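PDB 4QO5: cytochrome c-552/4 domain-containing protein from Ignicoccus hospitalis KIN4/I, which binds eight haem c groups as a membrane-associated octahaem cytochrome c and probably serves in electron transfer. Local coordinates for the interface of chains A and B. Sequence-based numbering; all coordinates share one arbitrary frame. Chains: chain A/B, Hypothetical multiheme protein.

Contact 1: the interface of chains A and B. Residues chain A 499, 502-503, 506; chain B 145, 462, 464, 467, 471.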
ATOM      1  N   TYR A 499       2.797   9.685  15.974  1.00 21.54           N
ATOM      2  CA  TYR A 499       1.644   9.253  16.738  1.00 25.41           C
ATOM      3  C   TYR A 499       1.897   7.856  17.303  1.00 23.38           C
ATOM      4  O   TYR A 499       1.620   7.587  18.476  1.00 22.11           O
ATOM      5  CB  TYR A 499       0.353   9.286  15.897  1.00 21.94           C
ATOM      6  CG  TYR A 499      -0.777   8.607  16.626  1.00 25.35           C
ATOM      7  CD1 TYR A 499      -1.567   9.303  17.538  1.00 25.90           C
ATOM      8  CD2 TYR A 499      -1.022   7.253  16.437  1.00 24.95           C
ATOM      9  CE1 TYR A 499      -2.574   8.658  18.233  1.00 30.91           C
ATOM     10  CE2 TYR A 499      -2.009   6.609  17.123  1.00 26.88           C
ATOM     11  CZ  TYR A 499      -2.787   7.306  18.013  1.00 32.07           C
ATOM     12  OH  TYR A 499      -3.774   6.624  18.680  1.00 33.09           O
ATOM     13  N   THR A 502       4.665   7.961  20.164  1.00 26.27           N
ATOM     14  CA  THR A 502       4.162   8.441  21.441  1.00 21.61           C
ATOM     15  C   THR A 502       3.121   7.480  22.037  1.00 24.45           C
ATOM     16  O   THR A 502       3.023   7.335  23.260  1.00 28.23           O
ATOM     17  CB  THR A 502       3.605   9.888  21.336  1.00 26.71           C
ATOM     18  OG1 THR A 502       2.640   9.949  20.282  1.00 26.43           O
ATOM     19  CG2 THR A 502       4.752  10.877  21.044  1.00 28.35           C
ATOM     20  N   LYS A 503       2.343   6.824  21.182  1.00 23.44           N
ATOM     21  CA  LYS A 503       1.434   5.778  21.649  1.00 27.08           C
ATOM     22  C   LYS A 503       2.212   4.613  22.279  1.00 28.04           C
ATOM     23  O   LYS A 503       1.844   4.090  23.339  1.00 25.27           O
ATOM     24  CB  LYS A 503       0.573   5.263  20.493  1.00 24.14           C
ATOM     25  CG  LYS A 503      -0.408   4.178  20.888  1.00 26.38           C
ATOM     26  CD  LYS A 503      -1.214   3.726  19.682  1.00 29.99           C
ATOM     27  CE  LYS A 503      -1.915   2.412  19.953  1.00 36.77           C
ATOM     28  NZ  LYS A 503      -2.620   1.906  18.739  1.00 42.66           N
ATOM     29  N   GLU A 506       3.438   5.401  25.754  1.00 28.17           N
ATOM     30  CA  GLU A 506       2.335   5.299  26.695  1.00 28.79           C
ATOM     31  C   GLU A 506       1.854   3.864  26.866  1.00 24.94           C
ATOM     32  O   GLU A 506       1.428   3.474  27.944  1.00 26.40           O
ATOM     33  CB  GLU A 506       1.187   6.209  26.270  1.00 29.62           C
ATOM     34  CG  GLU A 506       1.558   7.674  26.324  1.00 29.97           C
ATOM     35  CD  GLU A 506       2.010   8.110  27.708  1.00 36.38           C
ATOM     36  OE1 GLU A 506       1.485   7.569  28.710  1.00 38.10           O
ATOM     37  OE2 GLU A 506       2.889   8.997  27.797  1.00 39.37           O
TER
ATOM     38  N   ALA B 145      -0.126  16.105  21.955  1.00 23.95           N
ATOM     39  CA  ALA B 145      -0.048  14.776  22.564  1.00 23.11           C
ATOM     40  C   ALA B 145       0.600  13.777  21.616  1.00 25.73           C
ATOM     41  O   ALA B 145       1.161  12.760  22.049  1.00 28.72           O
ATOM     42  CB  ALA B 145      -1.446  14.296  22.972  1.00 25.99           C
ATOM     43  N   ASP B 462      -3.308  11.919  26.136  1.00 27.94           N
ATOM     44  CA  ASP B 462      -1.904  11.657  26.444  1.00 30.19           C
ATOM     45  C   ASP B 462      -1.604  10.281  27.030  1.00 30.32           C
ATOM     46  O   ASP B 462      -0.446   9.959  27.292  1.00 31.64           O
ATOM     47  CB  ASP B 462      -1.319  12.766  27.337  1.00 28.18           C
ATOM     48  CG  ASP B 462      -2.022  12.881  28.680  1.00 32.88           C
ATOM     49  OD1 ASP B 462      -3.018  12.168  28.900  1.00 31.97           O
ATOM     50  OD2 ASP B 462      -1.589  13.722  29.506  1.00 35.21           O
ATOM     51  N   TYR B 464      -2.501   5.824  27.021  1.00 25.82           N
ATOM     52  CA  TYR B 464      -2.774   4.730  26.091  1.00 23.68           C
ATOM     53  C   TYR B 464      -4.261   4.462  25.849  1.00 26.42           C
ATOM     54  O   TYR B 464      -4.692   4.399  24.703  1.00 23.42           O
ATOM     55  CB  TYR B 464      -2.051   3.449  26.529  1.00 27.11           C
ATOM     56  CG  TYR B 464      -2.205   2.311  25.546  1.00 26.55           C
ATOM     57  CD1 TYR B 464      -1.654   2.392  24.273  1.00 28.85           C
ATOM     58  CD2 TYR B 464      -2.916   1.166  25.881  1.00 31.05           C
ATOM     59  CE1 TYR B 464      -1.800   1.362  23.364  1.00 29.83           C
ATOM     60  CE2 TYR B 464      -3.067   0.130  24.976  1.00 30.90           C
ATOM     61  CZ  TYR B 464      -2.503   0.237  23.718  1.00 33.35           C
ATOM     62  OH  TYR B 464      -2.628  -0.787  22.807  1.00 33.21           O
ATOM     63  N   LYS B 467      -5.720   7.076  23.713  1.00 24.08           N
ATOM     64  CA  LYS B 467      -5.365   6.949  22.304  1.00 22.84           C
ATOM     65  C   LYS B 467      -6.187   5.854  21.616  1.00 25.92           C
ATOM     66  O   LYS B 467      -6.470   5.939  20.419  1.00 26.08           O
ATOM     67  CB  LYS B 467      -3.856   6.713  22.150  1.00 25.22           C
ATOM     68  CG  LYS B 467      -3.014   7.967  22.519  1.00 23.65           C
ATOM     69  CD  LYS B 467      -1.543   7.595  22.637  1.00 30.21           C
ATOM     70  CE  LYS B 467      -0.752   8.609  23.453  1.00 30.60           C
ATOM     71  NZ  LYS B 467      -0.771   9.954  22.826  1.00 34.33           N
ATOM     72  N   GLU B 471      -8.486   6.456  18.246  1.00 20.71           N
ATOM     73  CA  GLU B 471      -8.472   5.618  17.053  1.00 24.03           C
ATOM     74  C   GLU B 471      -9.867   5.144  16.652  1.00 21.66           C
ATOM     75  O   GLU B 471     -10.146   4.972  15.470  1.00 23.72           O
ATOM     76  CB  GLU B 471      -7.527   4.428  17.234  1.00 21.34           C
ATOM     77  CG  GLU B 471      -6.111   4.896  17.478  1.00 25.49           C
ATOM     78  CD  GLU B 471      -5.118   3.772  17.654  1.00 34.96           C
ATOM     79  OE1 GLU B 471      -5.485   2.594  17.450  1.00 36.69           O
ATOM     80  OE2 GLU B 471      -3.957   4.080  18.001  1.00 33.03           O
TER
HETATM   81  O   HOH W   1       0.024   9.428  20.357  1.00 28.71           O
HETATM   82  O   HOH W   2      -0.450   5.645  29.303  1.00 31.32           O
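The stems of A:Lys503 and B:Lys467 run antiparallel alongside each other and form the apolar centre, with B:Lys467 CD 3.6 Å from A:Lys503 CA. On one flank the ring of B:Tyr464 meets the far end of the A:Lys503 stem, its CE1 lying 3.6 Å from A:Lys503 CE. Toward the end of the B:Lys467 stem, the A:Glu506 CG methylene packs across CE. A bend at the last torsion of B:Lys467 (chi4 -62°) turns its ammonium from this packing toward a water, 2.6 Å from NZ, which also contacts A:Thr502 OG1 and A:Tyr499 O. A second water joins A:Glu506 OE1, at 2.8 Å, to the backbone N of B:Tyr464. At the opposite rim, B:Glu471 OE2 accepts from both A:Tyr499 and A:Lys503. The phenol OH of A:Tyr499 comes to the anti lone pair of B:Glu471 OE2 at 2.6 Å, with ring and carboxylate planes 57° apart. The ammonium NZ of A:Lys503, carried out on an extended chain, takes the syn lone pair of B:Glu471 OE2 at 2.7 Å in a salt bridge. This pairing should help fix the carboxylate's rotation. The patch joins one face of the C-terminal helix 498-520 of chain A to the start of helix 464-485 of chain B, just after the calcium-binding B:Asp462.

Contact 2: the interface of chains A and B. Residues chain A 490, 494-495; chain B 240-243, 475.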
ATOM      1  N   ASP A 490       2.438  10.762   5.924  1.00 28.58           N
ATOM      2  CA  ASP A 490       1.780   9.896   6.902  1.00 27.09           C
ATOM      3  C   ASP A 490       2.718   8.890   7.562  1.00 23.78           C
ATOM      4  O   ASP A 490       2.462   8.464   8.687  1.00 26.69           O
ATOM      5  CB  ASP A 490       0.501   9.250   6.352  1.00 43.86           C
ATOM      6  CG  ASP A 490      -0.631   9.238   7.383  1.00 52.88           C
ATOM      7  OD1 ASP A 490      -0.473   9.832   8.480  1.00 41.30           O
ATOM      8  OD2 ASP A 490      -1.701   8.676   7.079  1.00 64.17           O
ATOM      9  N   PHE A 494       0.617   9.165  11.483  1.00 18.91           N
ATOM     10  CA  PHE A 494      -0.306   8.188  12.060  1.00 17.87           C
ATOM     11  C   PHE A 494      -0.023   6.754  11.645  1.00 21.32           C
ATOM     12  O   PHE A 494      -0.257   5.823  12.414  1.00 24.40           O
ATOM     13  CB  PHE A 494      -1.752   8.522  11.694  1.00 17.49           C
ATOM     14  CG  PHE A 494      -2.259   9.792  12.306  1.00 21.28           C
ATOM     15  CD1 PHE A 494      -2.376   9.925  13.687  1.00 22.06           C
ATOM     16  CD2 PHE A 494      -2.675  10.829  11.497  1.00 22.71           C
ATOM     17  CE1 PHE A 494      -2.879  11.101  14.242  1.00 26.11           C
ATOM     18  CE2 PHE A 494      -3.164  11.993  12.038  1.00 21.24           C
ATOM     19  CZ  PHE A 494      -3.271  12.128  13.417  1.00 26.52           C
ATOM     20  N   LYS A 495       0.457   6.579  10.420  1.00 19.95           N
ATOM     21  CA  LYS A 495       0.698   5.247   9.893  1.00 24.47           C
ATOM     22  C   LYS A 495       1.807   4.527  10.682  1.00 23.06           C
ATOM     23  O   LYS A 495       1.639   3.386  11.106  1.00 22.99           O
ATOM     24  CB  LYS A 495       1.028   5.321   8.391  1.00 23.38           C
ATOM     25  CG  LYS A 495       1.321   3.971   7.728  1.00 24.41           C
ATOM     26  CD  LYS A 495       0.171   2.991   7.952  1.00 26.56           C
ATOM     27  CE  LYS A 495       0.307   1.762   7.079  1.00 32.27           C
ATOM     28  NZ  LYS A 495      -0.400   1.945   5.792  1.00 40.41           N
TER
ATOM     29  N   LEU B 240      -4.288   9.426   2.950  1.00 20.49           N
ATOM     30  CA  LEU B 240      -3.897   8.048   3.168  1.00 21.11           C
ATOM     31  C   LEU B 240      -4.358   7.474   4.496  1.00 20.88           C
ATOM     32  O   LEU B 240      -4.646   8.189   5.454  1.00 22.83           O
ATOM     33  CB  LEU B 240      -2.366   7.924   3.163  1.00 28.40           C
ATOM     34  CG  LEU B 240      -1.572   8.186   1.901  1.00 30.44           C
ATOM     35  CD1 LEU B 240      -0.094   7.868   2.179  1.00 25.87           C
ATOM     36  CD2 LEU B 240      -2.113   7.336   0.771  1.00 34.59           C
ATOM     37  N   ASP B 241      -4.373   6.148   4.525  1.00 21.15           N
ATOM     38  CA  ASP B 241      -4.503   5.343   5.727  1.00 21.88           C
ATOM     39  C   ASP B 241      -3.502   5.789   6.797  1.00 24.50           C
ATOM     40  O   ASP B 241      -2.370   6.156   6.476  1.00 22.54           O
ATOM     41  CB  ASP B 241      -4.190   3.898   5.293  1.00 23.10           C
ATOM     42  CG  ASP B 241      -4.186   2.919   6.439  1.00 26.02           C
ATOM     43  OD1 ASP B 241      -3.091   2.418   6.783  1.00 26.95           O
ATOM     44  OD2 ASP B 241      -5.275   2.626   6.964  1.00 25.07           O
ATOM     45  N   PRO B 242      -3.881   5.721   8.085  1.00 22.50           N
ATOM     46  CA  PRO B 242      -5.122   5.217   8.697  1.00 21.68           C
ATOM     47  C   PRO B 242      -6.220   6.245   8.915  1.00 25.85           C
ATOM     48  O   PRO B 242      -7.366   5.840   9.124  1.00 25.63           O
ATOM     49  CB  PRO B 242      -4.650   4.725  10.066  1.00 23.96           C
ATOM     50  CG  PRO B 242      -3.490   5.652  10.408  1.00 24.35           C
ATOM     51  CD  PRO B 242      -2.815   5.954   9.079  1.00 22.66           C
ATOM     52  N   ASP B 243      -5.875   7.532   8.898  1.00 22.14           N
ATOM     53  CA  ASP B 243      -6.819   8.578   9.305  1.00 22.66           C
ATOM     54  C   ASP B 243      -7.735   9.060   8.196  1.00 20.76           C
ATOM     55  O   ASP B 243      -8.907   9.402   8.429  1.00 21.60           O
ATOM     56  CB  ASP B 243      -6.077   9.777   9.938  1.00 23.91           C
ATOM     57  CG  ASP B 243      -4.885  10.281   9.093  1.00 39.34           C
ATOM     58  OD1 ASP B 243      -4.740  11.528   8.945  1.00 35.15           O
ATOM     59  OD2 ASP B 243      -4.058   9.455   8.624  1.00 31.26           O
ATOM     60  N   PHE B 475      -9.453   6.750  13.255  1.00 24.18           N
ATOM     61  CA  PHE B 475      -9.027   5.729  12.295  1.00 20.31           C
ATOM     62  C   PHE B 475     -10.210   4.893  11.802  1.00 19.04           C
ATOM     63  O   PHE B 475     -10.493   4.843  10.610  1.00 20.65           O
ATOM     64  CB  PHE B 475      -7.986   4.766  12.891  1.00 18.82           C
ATOM     65  CG  PHE B 475      -6.661   5.402  13.248  1.00 20.44           C
ATOM     66  CD1 PHE B 475      -6.393   6.725  12.961  1.00 20.86           C
ATOM     67  CD2 PHE B 475      -5.680   4.635  13.871  1.00 27.77           C
ATOM     68  CE1 PHE B 475      -5.165   7.287  13.292  1.00 24.36           C
ATOM     69  CE2 PHE B 475      -4.456   5.186  14.203  1.00 28.71           C
ATOM     70  CZ  PHE B 475      -4.204   6.516  13.913  1.00 26.18           C
TER
HETATM   71  O   HOH W   3      -0.657   4.973   4.751  1.00 28.57           O
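The rings of A:Phe494 and B:Phe475 meet with A:Phe494 CD1 at the edge of B:Phe475, in its plane and 3.9 Å from B:Phe475 CE1. One face of B:Phe475 is covered near its rim by CG of B:Pro242 from its own chain. That proline belongs to the loop B:Leu240 to B:Asp243, which directly follows the haem-binding CXXCH motif ending in the axial ligand B:His239, a hallmark of c-type cytochromes. A cis peptide precedes the proline, whose CG also packs 3.6 Å from A:Phe494 CB. At the CD2 rim of the A:Phe494 ring, away from the CD1 that meets B:Phe475, lies the carboxylate of B:Asp243, its OD1 3.4 Å from A:Phe494 CD2 and its plane turned 56° from the ring. Replacing A:Phe494 with alanine would probably leave a gap beside B:Phe475 and B:Asp243. Farther along, A:Lys495 bends at chi2 (55°) and again at chi4 (-91°), bringing NZ to the anti lone pair of B:Asp241 OD1 in a 2.9 Å salt bridge. A water 2.7 Å from B:Asp241 O also contacts A:Lys495 NZ. A:Asp490 is poorly ordered, and the approach of its OD2 to the acceptors B:Asp241 O and B:Asp243 OD2 is doubtful.

Contact 3: the interface of chains A and B. Residues chain A 410-411, 415; chain B 34, 198-199, 201, 221.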
ATOM      1  N   CYS A 410      17.394  20.478  -9.353  1.00 18.61           N
ATOM      2  CA  CYS A 410      15.959  20.817  -9.437  1.00 19.52           C
ATOM      3  C   CYS A 410      15.413  21.765  -8.363  1.00 24.32           C
ATOM      4  O   CYS A 410      14.201  22.023  -8.308  1.00 24.09           O
ATOM      5  CB  CYS A 410      15.143  19.534  -9.422  1.00 18.26           C
ATOM      6  SG  CYS A 410      15.740  18.343 -10.645  1.00 22.19           S
ATOM      7  N   HIS A 411      16.305  22.284  -7.524  1.00 20.09           N
ATOM      8  CA  HIS A 411      15.935  23.106  -6.380  1.00 21.03           C
ATOM      9  C   HIS A 411      17.102  24.002  -6.058  1.00 26.22           C
ATOM     10  O   HIS A 411      18.231  23.661  -6.381  1.00 23.50           O
ATOM     11  CB  HIS A 411      15.755  22.233  -5.144  1.00 18.75           C
ATOM     12  CG  HIS A 411      14.603  21.299  -5.226  1.00 17.91           C
ATOM     13  ND1 HIS A 411      13.295  21.740  -5.329  1.00 17.60           N
ATOM     14  CD2 HIS A 411      14.539  19.950  -5.176  1.00 20.03           C
ATOM     15  CE1 HIS A 411      12.485  20.704  -5.366  1.00 19.22           C
ATOM     16  NE2 HIS A 411      13.221  19.604  -5.271  1.00 20.68           N
ATOM     17  N   TYR A 415      17.000  25.463   0.029  1.00 21.17           N
ATOM     18  CA  TYR A 415      15.824  24.597   0.072  1.00 21.81           C
ATOM     19  C   TYR A 415      16.227  23.171   0.492  1.00 22.36           C
ATOM     20  O   TYR A 415      15.651  22.578   1.408  1.00 23.80           O
ATOM     21  CB  TYR A 415      15.236  24.583  -1.341  1.00 21.81           C
ATOM     22  CG  TYR A 415      13.923  23.859  -1.585  1.00 18.68           C
ATOM     23  CD1 TYR A 415      13.890  22.489  -1.783  1.00 19.65           C
ATOM     24  CD2 TYR A 415      12.737  24.570  -1.718  1.00 19.55           C
ATOM     25  CE1 TYR A 415      12.698  21.832  -2.064  1.00 19.82           C
ATOM     26  CE2 TYR A 415      11.540  23.927  -1.998  1.00 20.29           C
ATOM     27  CZ  TYR A 415      11.533  22.560  -2.166  1.00 19.75           C
ATOM     28  OH  TYR A 415      10.354  21.931  -2.447  1.00 18.37           O
TER
ATOM     29  N   ILE B  34      14.241  22.272 -13.311  1.00 18.35           N
ATOM     30  CA  ILE B  34      13.170  23.261 -13.251  1.00 18.22           C
ATOM     31  C   ILE B  34      12.794  23.720 -14.655  1.00 19.06           C
ATOM     32  O   ILE B  34      11.618  23.801 -14.986  1.00 20.46           O
ATOM     33  CB  ILE B  34      13.550  24.487 -12.383  1.00 20.50           C
ATOM     34  CG1 ILE B  34      13.614  24.081 -10.905  1.00 20.04           C
ATOM     35  CG2 ILE B  34      12.497  25.603 -12.574  1.00 17.41           C
ATOM     36  CD1 ILE B  34      14.159  25.176  -9.970  1.00 21.68           C
ATOM     37  N   TYR B 198       9.499  26.926   5.273  1.00 24.06           N
ATOM     38  CA  TYR B 198       9.516  26.625   3.836  1.00 19.89           C
ATOM     39  C   TYR B 198      10.887  26.012   3.466  1.00 21.26           C
ATOM     40  O   TYR B 198      11.905  26.549   3.868  1.00 21.76           O
ATOM     41  CB  TYR B 198       9.229  27.869   2.973  1.00 20.65           C
ATOM     42  CG  TYR B 198       9.035  27.456   1.538  1.00 18.72           C
ATOM     43  CD1 TYR B 198       7.810  26.927   1.108  1.00 16.93           C
ATOM     44  CD2 TYR B 198      10.088  27.507   0.633  1.00 20.77           C
ATOM     45  CE1 TYR B 198       7.648  26.467  -0.203  1.00 20.94           C
ATOM     46  CE2 TYR B 198       9.935  27.060  -0.682  1.00 22.19           C
ATOM     47  CZ  TYR B 198       8.723  26.537  -1.091  1.00 22.24           C
ATOM     48  OH  TYR B 198       8.592  26.085  -2.395  1.00 20.48           O
ATOM     49  N   PRO B 199      10.918  24.910   2.677  1.00 20.42           N
ATOM     50  CA  PRO B 199       9.834  24.213   1.966  1.00 22.57           C
ATOM     51  C   PRO B 199       8.701  23.668   2.824  1.00 23.16           C
ATOM     52  O   PRO B 199       8.898  23.092   3.899  1.00 22.06           O
ATOM     53  CB  PRO B 199      10.555  23.040   1.260  1.00 23.05           C
ATOM     54  CG  PRO B 199      11.840  22.878   1.983  1.00 21.87           C
ATOM     55  CD  PRO B 199      12.222  24.296   2.366  1.00 19.47           C
ATOM     56  N   HIS B 201       4.404  22.500   1.478  1.00 18.12           N
ATOM     57  CA  HIS B 201       3.332  22.695   0.503  1.00 22.80           C
ATOM     58  C   HIS B 201       1.994  22.132   0.971  1.00 18.68           C
ATOM     59  O   HIS B 201       1.234  21.590   0.184  1.00 21.32           O
ATOM     60  CB  HIS B 201       3.755  22.151  -0.867  1.00 21.03           C
ATOM     61  CG  HIS B 201       5.087  22.681  -1.307  1.00 18.82           C
ATOM     62  ND1 HIS B 201       6.276  22.106  -0.909  1.00 20.26           N
ATOM     63  CD2 HIS B 201       5.420  23.776  -2.033  1.00 21.04           C
ATOM     64  CE1 HIS B 201       7.287  22.811  -1.394  1.00 22.68           C
ATOM     65  NE2 HIS B 201       6.795  23.829  -2.081  1.00 20.32           N
ATOM     66  N   ARG B 221       4.427  22.437  -9.167  1.00 18.56           N
ATOM     67  CA  ARG B 221       5.287  23.199 -10.056  1.00 18.51           C
ATOM     68  C   ARG B 221       6.368  22.225 -10.546  1.00 18.86           C
ATOM     69  O   ARG B 221       6.551  21.182  -9.937  1.00 20.25           O
ATOM     70  CB  ARG B 221       5.909  24.378  -9.290  1.00 17.94           C
ATOM     71  CG  ARG B 221       6.961  23.935  -8.269  1.00 18.48           C
ATOM     72  CD  ARG B 221       7.618  25.114  -7.517  1.00 17.69           C
ATOM     73  NE  ARG B 221       8.769  24.592  -6.788  1.00 18.11           N
ATOM     74  CZ  ARG B 221       8.708  24.035  -5.579  1.00 19.25           C
ATOM     75  NH1 ARG B 221       9.809  23.525  -5.042  1.00 18.90           N
ATOM     76  NH2 ARG B 221       7.555  23.962  -4.921  1.00 19.36           N
TER
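The phenol oxygen of A:Tyr415 receives a hydrogen bond from B:Arg221, whose NH1 lies 3.1 Å from OH with an angle of 160° at the hydrogen. B:Arg221 sets CG between its backbone N and carbonyl carbon (chi1 71°) and then runs extended to NE, carrying its guanidinium to the tyrosine. The acceptor sits almost exactly in the guanidinium plane, while the tyrosine ring stands 74° from that plane. B:His201 approaches the same oxygen with CE1, at 3.4 Å from A:Tyr415 OH, as a packing contact. Its NE2 instead donates to the phenol of B:Tyr198, 2.9 Å from OH and somewhat tilted from the imidazole plane. The bond probably helps keep B:Tyr198 OH at the edge of the A:Tyr415 ring, 3.7 Å from CE2. Over one face of the A:Tyr415 ring comes B:Pro199, whose CB is 3.8 Å from the centroid in a CH-pi contact; a cis peptide precedes this proline. Within chain A, CE1 of A:Tyr415 lies over one face of A:His411, near the rim. The edge of that imidazole is met by NH1 of B:Arg221, 3.9 Å from A:His411 CE1. Nearby, B:Ile34 rests its CG1 3.4 Å from the carbonyl oxygen of A:Cys410. A:Cys410 and A:His411 close a CXXCH haem attachment motif, with A:His411 an axial iron ligand. In the deposited assembly the site sets haem-binding segments of two chains together, and may bring their haems near enough for electron transfer.

The C-alpha centres of contact 1 and contact 2 lie about 14 Å apart, with contact 3 about 25 Å from contact 2 and 33 Å from contact 1. Contacts 1 and 2 draw on adjacent stretches of chain A, the 3-10 helix 490-492 and helix 498-520, and both use helix 464-485 of chain B. Contact 3 uses the start of helix 413-447 in chain A against helix 32-39 and haem-site loops of chain B; like contact 2 it touches a loop beside a haem-binding segment. Different surfaces of the identical chains meet, which would suit a ring-like trimer; the structure alone does not show that this is physiological.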